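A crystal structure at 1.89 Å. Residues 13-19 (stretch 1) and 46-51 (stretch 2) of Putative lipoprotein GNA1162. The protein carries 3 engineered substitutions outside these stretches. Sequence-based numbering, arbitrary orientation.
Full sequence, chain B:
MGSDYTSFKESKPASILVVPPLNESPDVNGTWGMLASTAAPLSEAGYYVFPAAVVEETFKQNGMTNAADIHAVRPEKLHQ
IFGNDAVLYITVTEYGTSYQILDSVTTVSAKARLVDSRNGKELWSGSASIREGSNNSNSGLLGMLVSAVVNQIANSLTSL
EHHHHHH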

# COMPACT_ATOMS: atom_id res chain seq x y z
N PRO B 13 8.66 -10.65 18.91
CA PRO B 13 9.98 -10.49 18.28
C PRO B 13 10.45 -9.03 18.29
O PRO B 13 9.72 -8.15 17.84
N ALA B 14 11.65 -8.78 18.80
CA ALA B 14 12.19 -7.42 18.82
C ALA B 14 13.12 -7.17 17.64
O ALA B 14 12.93 -6.21 16.88
N SER B 15 14.13 -8.03 17.47
CA SER B 15 15.10 -7.85 16.38
C SER B 15 14.77 -8.64 15.12
O SER B 15 14.53 -9.85 15.15
N ILE B 16 14.78 -7.95 13.99
CA ILE B 16 14.36 -8.56 12.73
C ILE B 16 15.45 -8.45 11.68
O ILE B 16 15.88 -7.34 11.34
N LEU B 17 15.86 -9.60 11.17
CA LEU B 17 16.73 -9.69 10.01
C LEU B 17 15.89 -9.68 8.73
O LEU B 17 15.07 -10.58 8.50
N VAL B 18 16.08 -8.66 7.90
CA VAL B 18 15.49 -8.67 6.58
C VAL B 18 16.53 -9.14 5.58
O VAL B 18 17.57 -8.50 5.39
N VAL B 19 16.26 -10.28 4.96
CA VAL B 19 17.18 -10.81 3.98
C VAL B 19 16.85 -10.21 2.61
O VAL B 19 15.73 -9.75 2.40
N GLY B 46 8.66 0.03 15.84
CA GLY B 46 9.26 -0.38 17.11
C GLY B 46 10.21 -1.58 17.09
O GLY B 46 10.74 -1.96 18.14
N TYR B 47 10.42 -2.18 15.93
CA TYR B 47 11.38 -3.30 15.83
C TYR B 47 12.81 -2.80 15.68
O TYR B 47 13.05 -1.68 15.23
N TYR B 48 13.76 -3.64 16.06
CA TYR B 48 15.17 -3.32 15.84
C TYR B 48 15.63 -4.03 14.57
O TYR B 48 15.37 -5.21 14.40
N VAL B 49 16.30 -3.30 13.68
CA VAL B 49 16.74 -3.86 12.40
C VAL B 49 18.16 -3.41 12.04
O VAL B 49 18.59 -2.34 12.45
N PHE B 50 18.86 -4.23 11.26
CA PHE B 50 20.20 -3.94 10.74
C PHE B 50 20.11 -3.14 9.44
O PHE B 50 19.16 -3.32 8.66
N PRO B 51 21.08 -2.24 9.19
CA PRO B 51 21.09 -1.52 7.91
C PRO B 51 21.31 -2.50 6.77
O PRO B 51 21.93 -3.54 6.95

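The most unusual feature of this contact is a methyl group seated on an aromatic face: Ile16 CD1 lies 3.7 Å from the centroid of the Tyr47 ring (CG, CD1, CD2, CE1, CE2, CZ) and only 26° off the ring normal, which qualifies as a CH-pi contact. Its closest atom pair is tight, Ile16 CD1 to Tyr47 CD1 at 3.4 Å. The rotamers account for the reach. The CA-to-CB bond of Ile16 points to the sheet face it shares with Val49, but chi1 m (-65°) and chi2 t (180°) extend the chain so that its end comes nearer to the second stretch. Tyr47, whose CA-to-CB bond points sideways, is m at chi1 with chi2 at -83°.

The edge of the same ring meets backbone oxygen, with Pro13 O 3.3 Å from Tyr47 CD1 and Ala14 O also near the ring plane. Pro13 adds a longer apolar contact, CG to Tyr47 CE1 at 4.3 Å, although its high B factors make that position less certain. Tyr47 OH finds its hydrogen bond elsewhere in the structure.

The backbone frame is short and parallel. Tyr48 N donates to Ala14 O at 2.8 Å and Ile16 N donates to Tyr48 O at 2.8 Å, both with N-H...O angles of 166°, so the two bonds are nearly straight. They bracket Ser15, whose CA approaches Tyr48 O at 3.3 Å in a CA-H...O contact (146° at the hydrogen). Ser15 and Tyr48 send their side chains to the same sheet face, where Ser15 CB is 4.5 Å from Tyr48 CB. Ser15 is p, and its OG is hydrogen-bonded elsewhere in the structure. Tyr48, m at chi1 with chi2 at -37°, brings CE2 to 3.9 Å from Ala14 CB; that approach to the ring is oblique.

On the other face, Val49 (chi1 t) packs CG2 4.3 Å from Ile16 CB and CG1 4.3 Å from Val18 CG2. Val18 is also t.

Phe50 starts sideways, but at chi1 -44° (m) and chi2 -116° its ring end comes nearer to stretch 1. Ile16 O lies at the ring edge, 3.7 Å from Phe50 CD2, and is also 3.6 Å from Val49 CG1. This carbonyl is buried by the contact without any polar partner in the model: both of these neighbours are carbons, and Phe50 N, at 4.3 Å from Ile16 O, is too far for a hydrogen bond. Leu17 (t, p) completes the packing more loosely, with CD1 4.4 Å from Phe50 CD2. No side-chain hydrogen bond joins the stretches; 439 Å² is buried in total.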

# COMPACT_ATOMS: atom_id res chain seq x y z
CB PRO B 13 9.73 -10.95 16.84
CG PRO B 13 8.28 -10.62 16.60
CD PRO B 13 7.59 -10.86 17.92
CB ALA B 14 12.87 -7.10 20.16
CB SER B 15 16.52 -8.18 16.85
OG SER B 15 16.71 -9.56 17.05
CB ILE B 16 13.11 -7.89 12.19
CG1 ILE B 16 11.93 -8.12 13.13
CG2 ILE B 16 12.79 -8.39 10.79
CD1 ILE B 16 10.64 -7.45 12.63
CB LEU B 17 17.58 -10.97 10.07
CG LEU B 17 18.52 -11.23 8.89
CD1 LEU B 17 19.58 -10.15 8.84
CD2 LEU B 17 19.18 -12.62 8.98
CB VAL B 18 14.93 -7.29 6.17
CG1 VAL B 18 14.10 -7.43 4.90
CG2 VAL B 18 14.09 -6.71 7.33
CB VAL B 19 17.15 -12.35 3.90
CG1 VAL B 19 17.64 -12.98 5.22
CG2 VAL B 19 15.78 -12.83 3.52
CB TYR B 47 11.06 -4.21 14.63
CG TYR B 47 9.68 -4.82 14.66
CD1 TYR B 47 9.42 -5.96 15.40
CD2 TYR B 47 8.63 -4.25 13.95
CE1 TYR B 47 8.16 -6.52 15.44
CE2 TYR B 47 7.37 -4.80 13.98
CZ TYR B 47 7.14 -5.93 14.72
OH TYR B 47 5.88 -6.48 14.75
CB TYR B 48 15.99 -3.76 17.04
CG TYR B 48 15.37 -3.32 18.34
CD1 TYR B 48 14.73 -2.09 18.44
CD2 TYR B 48 15.40 -4.15 19.47
CE1 TYR B 48 14.15 -1.68 19.63
CE2 TYR B 48 14.82 -3.74 20.66
CZ TYR B 48 14.20 -2.51 20.74
OH TYR B 48 13.62 -2.10 21.91
CB VAL B 49 15.79 -3.45 11.26
CG1 VAL B 49 16.23 -4.09 9.95
CG2 VAL B 49 14.36 -3.85 11.60
CB PHE B 50 20.95 -5.25 10.45
CG PHE B 50 20.81 -6.31 11.52
CD1 PHE B 50 21.91 -6.74 12.25
CD2 PHE B 50 19.57 -6.90 11.79
CE1 PHE B 50 21.79 -7.73 13.23
CE2 PHE B 50 19.44 -7.89 12.77
CZ PHE B 50 20.55 -8.30 13.49
CB PRO B 51 22.30 -0.59 8.04
CG PRO B 51 22.55 -0.48 9.51
CD PRO B 51 22.17 -1.82 10.07